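Local atomic coordinates of superoxide dismutase [Fe] (Sulfolobus solfataricus, PDB entry 1WB7), a protein that converts superoxide radicals into hydrogen peroxide and molecular oxygen, using one iron ion bound in each subunit of a homotetramer. Residues 24-27 with 28-31; 40-43 with 44-48. The protein carries 1 engineered substitution. All coordinates share one frame; numbering follows the deposited sequence.

How the contacts relate
Both contacts belong to helix 27-57, the first long helix of the alpha-hairpin domain, and they come in series along it. Contact 1 is the start of the helix, where the loop before it turns into the first helical residues; contact 2 is a stretch of regular helix further along. Their centres lie 23 Å apart and their nearest atoms about 10 Å, so they do not touch. Between them the same helix carries His33, an iron ligand. Contact 1 brings Ile29 close to this histidine, while contact 2 brings the engineered Phe41 close to His84, a ligand from helix 67-89. One helix thus borders the metal site at two levels.

Contact 1 of 2, residues 24-27 with 28-31; sequences YISK and DIID
Ser26 is the N-cap of helix 27-57, and its OG makes the capping bond, accepting from Ile29 N at 3.2 Å with an N-H...O angle of 157°. With chi1 at 75°, OG lies between the backbone N and carbonyl carbon of Ser26, a rotation that turns the hydroxyl back over the first helical turn. Ile29 N also makes a weak, bent bond to Ser26 O. The same carbonyl is used far better by Ile30 N, which lies in its plane with an N-H...O angle of 176°, and Lys27 O takes Asp31 N to continue the helical pattern. The backbone N-H groups of Ser26 and Lys27 are hydrogen-bonded to the side chains of Gln179 and Glu22.

Charge plays a looser part. Lys27 NZ and Asp28 OD1 form a long salt bridge at 3.9 Å on the exposed side. The carboxylate of Asp31 turns to Asn35, one helical turn on.

The apolar contacts lie on the buried side, where Ile25 touches Tyr87 and Ile30 touches Trp88, both of helix 67-89; the Ile29 side chain lies about 4 Å from that of the iron ligand His33. Ile25 crosses each of the two helical isoleucines at about a right angle. Its CG2 does all the touching, resting 3.7 Å from Ile29 CG2 and 3.6 Å from Ile30 CD1.

Contact 2 of 2, residues 40-43 with 44-48; sequences GFVN and GANSL. Engineered in segment 40-43: Phe41 (natural residue Tyr).
Asn46 packs against the carbonyl oxygen of Val42, one helical turn back, and can be followed outward from its backbone. Its N donates to Val42 O at 2.9 Å, and CB then passes 3.4 Å from that same oxygen. The chi1 of -69° sets CG beside the backbone N, which keeps the amide close to the helix surface, with CG 3.2 Å from Val42 O. At the tip the two branches part. OD1 accepts from Tyr9 N in the loop that covers this side. ND2 meets Val42 CG1 at 3.6 Å, the two side chains lying side by side and pointing the same way; although ND2 is also near Val42 O, the angle is too poor for a hydrogen bond. Instead ND2 donates to a water at 2.8 Å, and Asn43 ND2 gives the same water a weak bond, so the water bridges two asparagines three residues apart.

Ser47 also turns back on the backbone. Its OG donates to Gly44 O, approaching above the carbonyl plane, and Leu48 N reaches that oxygen from the same face.

Gly44, Ala45 and Ser47 complete the successive i to i+4 bonds with Gly40, Phe41 and Asn43. Phe41 is an engineered replacement of the natural tyrosine; its CB is directed away from residues 44-48, and its ring meets that of His84 with planes about 30° apart and that of His155 nearly perpendicular. With the Phe41 side chain about 5 Å from the iron ion, this is regular alpha-helix of the alpha-hairpin domain of iron/manganese superoxide dismutases, bordering the iron site.

Contact 1 of 2, residues 24-27 with 28-31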
# COMPACT_ATOMS: atom_id res chain seq x y z
N TYR A 24 -23.00 -15.27 -17.21
CA TYR A 24 -22.47 -14.21 -16.36
C TYR A 24 -20.96 -14.07 -16.40
O TYR A 24 -20.43 -12.96 -16.37
CB TYR A 24 -22.99 -14.42 -14.94
CG TYR A 24 -24.49 -14.60 -14.95
CD1 TYR A 24 -25.07 -15.84 -14.73
CD2 TYR A 24 -25.32 -13.52 -15.26
CE1 TYR A 24 -26.46 -16.02 -14.84
CE2 TYR A 24 -26.70 -13.68 -15.37
CZ TYR A 24 -27.26 -14.93 -15.16
OH TYR A 24 -28.63 -15.10 -15.29
N ILE A 25 -20.26 -15.20 -16.49
CA ILE A 25 -18.80 -15.19 -16.59
C ILE A 25 -18.48 -16.29 -17.59
O ILE A 25 -18.69 -17.47 -17.31
CB ILE A 25 -18.09 -15.50 -15.25
CG1 ILE A 25 -18.62 -14.59 -14.14
CG2 ILE A 25 -16.59 -15.27 -15.40
CD1 ILE A 25 -17.96 -14.81 -12.80
N SER A 26 -17.96 -15.91 -18.76
CA SER A 26 -17.64 -16.86 -19.82
C SER A 26 -16.69 -17.96 -19.40
O SER A 26 -15.87 -17.79 -18.50
CB SER A 26 -17.03 -16.12 -21.02
OG SER A 26 -15.69 -15.75 -20.74
N LYS A 27 -16.80 -19.11 -20.07
CA LYS A 27 -15.93 -20.23 -19.76
C LYS A 27 -14.48 -19.89 -20.10
O LYS A 27 -13.56 -20.43 -19.48
CB LYS A 27 -16.37 -21.48 -20.53
CG LYS A 27 -16.36 -21.34 -22.04
CD LYS A 27 -16.71 -22.67 -22.70
CE LYS A 27 -17.12 -22.49 -24.16
NZ LYS A 27 -16.05 -21.86 -24.98
N ASP A 28 -14.27 -19.00 -21.06
CA ASP A 28 -12.92 -18.60 -21.44
C ASP A 28 -12.23 -17.92 -20.27
O ASP A 28 -11.05 -18.14 -20.01
CB ASP A 28 -12.95 -17.63 -22.63
CG ASP A 28 -13.57 -18.25 -23.86
OD1 ASP A 28 -13.11 -19.34 -24.27
OD2 ASP A 28 -14.51 -17.65 -24.42
N ILE A 29 -12.97 -17.07 -19.56
CA ILE A 29 -12.42 -16.38 -18.40
C ILE A 29 -12.11 -17.41 -17.32
O ILE A 29 -10.99 -17.49 -16.84
CB ILE A 29 -13.40 -15.34 -17.84
CG1 ILE A 29 -13.45 -14.12 -18.76
CG2 ILE A 29 -13.00 -14.94 -16.41
CD1 ILE A 29 -14.47 -13.07 -18.37
N ILE A 30 -13.11 -18.21 -16.96
CA ILE A 30 -12.96 -19.22 -15.92
C ILE A 30 -11.78 -20.15 -16.18
O ILE A 30 -11.00 -20.45 -15.28
CB ILE A 30 -14.25 -20.05 -15.77
CG1 ILE A 30 -15.41 -19.13 -15.39
CG2 ILE A 30 -14.06 -21.14 -14.71
CD1 ILE A 30 -15.17 -18.35 -14.11
N ASP A 31 -11.66 -20.60 -17.42
CA ASP A 31 -10.59 -21.51 -17.82
C ASP A 31 -9.20 -20.98 -17.45
O ASP A 31 -8.44 -21.64 -16.75
CB ASP A 31 -10.67 -21.76 -19.32
CG ASP A 31 -9.69 -22.82 -19.79
OD1 ASP A 31 -9.55 -23.01 -21.01
OD2 ASP A 31 -9.05 -23.48 -18.93

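Contact 2 of 2, residues 40-43 with 44-48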
# COMPACT_ATOMS: atom_id res chain seq x y z
N GLY A 40 -1.10 -20.30 -10.84
CA GLY A 40 0.11 -19.51 -10.73
C GLY A 40 0.41 -19.11 -9.29
O GLY A 40 1.58 -19.02 -8.90
N PHE A 41 -0.63 -18.87 -8.50
CA PHE A 41 -0.46 -18.47 -7.10
C PHE A 41 0.01 -19.62 -6.24
O PHE A 41 0.85 -19.45 -5.36
CB PHE A 41 -1.76 -17.89 -6.55
CG PHE A 41 -2.15 -16.61 -7.19
CD1 PHE A 41 -1.30 -15.51 -7.15
CD2 PHE A 41 -3.36 -16.50 -7.88
CE1 PHE A 41 -1.64 -14.32 -7.80
CE2 PHE A 41 -3.70 -15.32 -8.53
CZ PHE A 41 -2.85 -14.23 -8.49
N VAL A 42 -0.55 -20.80 -6.48
CA VAL A 42 -0.17 -21.98 -5.73
C VAL A 42 1.32 -22.21 -5.99
O VAL A 42 2.10 -22.41 -5.05
CB VAL A 42 -0.97 -23.20 -6.19
CG1 VAL A 42 -0.54 -24.44 -5.41
CG2 VAL A 42 -2.46 -22.94 -5.99
N ASN A 43 1.71 -22.18 -7.26
CA ASN A 43 3.10 -22.39 -7.65
C ASN A 43 4.02 -21.31 -7.10
O ASN A 43 5.10 -21.60 -6.60
CB ASN A 43 3.20 -22.43 -9.18
CG ASN A 43 2.59 -23.69 -9.77
OD1 ASN A 43 2.41 -23.79 -10.99
ND2 ASN A 43 2.29 -24.65 -8.92
N GLY A 44 3.58 -20.06 -7.19
CA GLY A 44 4.38 -18.96 -6.68
C GLY A 44 4.58 -19.06 -5.19
O GLY A 44 5.67 -18.80 -4.68
N ALA A 45 3.52 -19.41 -4.47
CA ALA A 45 3.60 -19.55 -3.02
C ALA A 45 4.56 -20.68 -2.66
O ALA A 45 5.43 -20.51 -1.81
CB ALA A 45 2.21 -19.84 -2.45
N ASN A 46 4.40 -21.82 -3.31
CA ASN A 46 5.26 -22.97 -3.03
C ASN A 46 6.73 -22.73 -3.31
O ASN A 46 7.59 -23.11 -2.50
CB ASN A 46 4.75 -24.20 -3.77
CG ASN A 46 3.43 -24.69 -3.22
OD1 ASN A 46 3.14 -24.47 -2.04
ND2 ASN A 46 2.64 -25.35 -4.05
N SER A 47 7.05 -22.11 -4.44
CA SER A 47 8.46 -21.86 -4.74
C SER A 47 9.04 -20.90 -3.70
O SER A 47 10.19 -21.05 -3.28
CB SER A 47 8.63 -21.29 -6.16
OG SER A 47 8.15 -19.96 -6.25
N LEU A 48 8.26 -19.92 -3.26
CA LEU A 48 8.75 -18.99 -2.24
C LEU A 48 8.92 -19.72 -0.91
O LEU A 48 9.84 -19.42 -0.15
CB LEU A 48 7.81 -17.79 -2.11
CG LEU A 48 7.90 -16.80 -3.28
CD1 LEU A 48 6.77 -15.79 -3.19
CD2 LEU A 48 9.25 -16.09 -3.26
O HOH W 1 3.57 -25.79 -6.70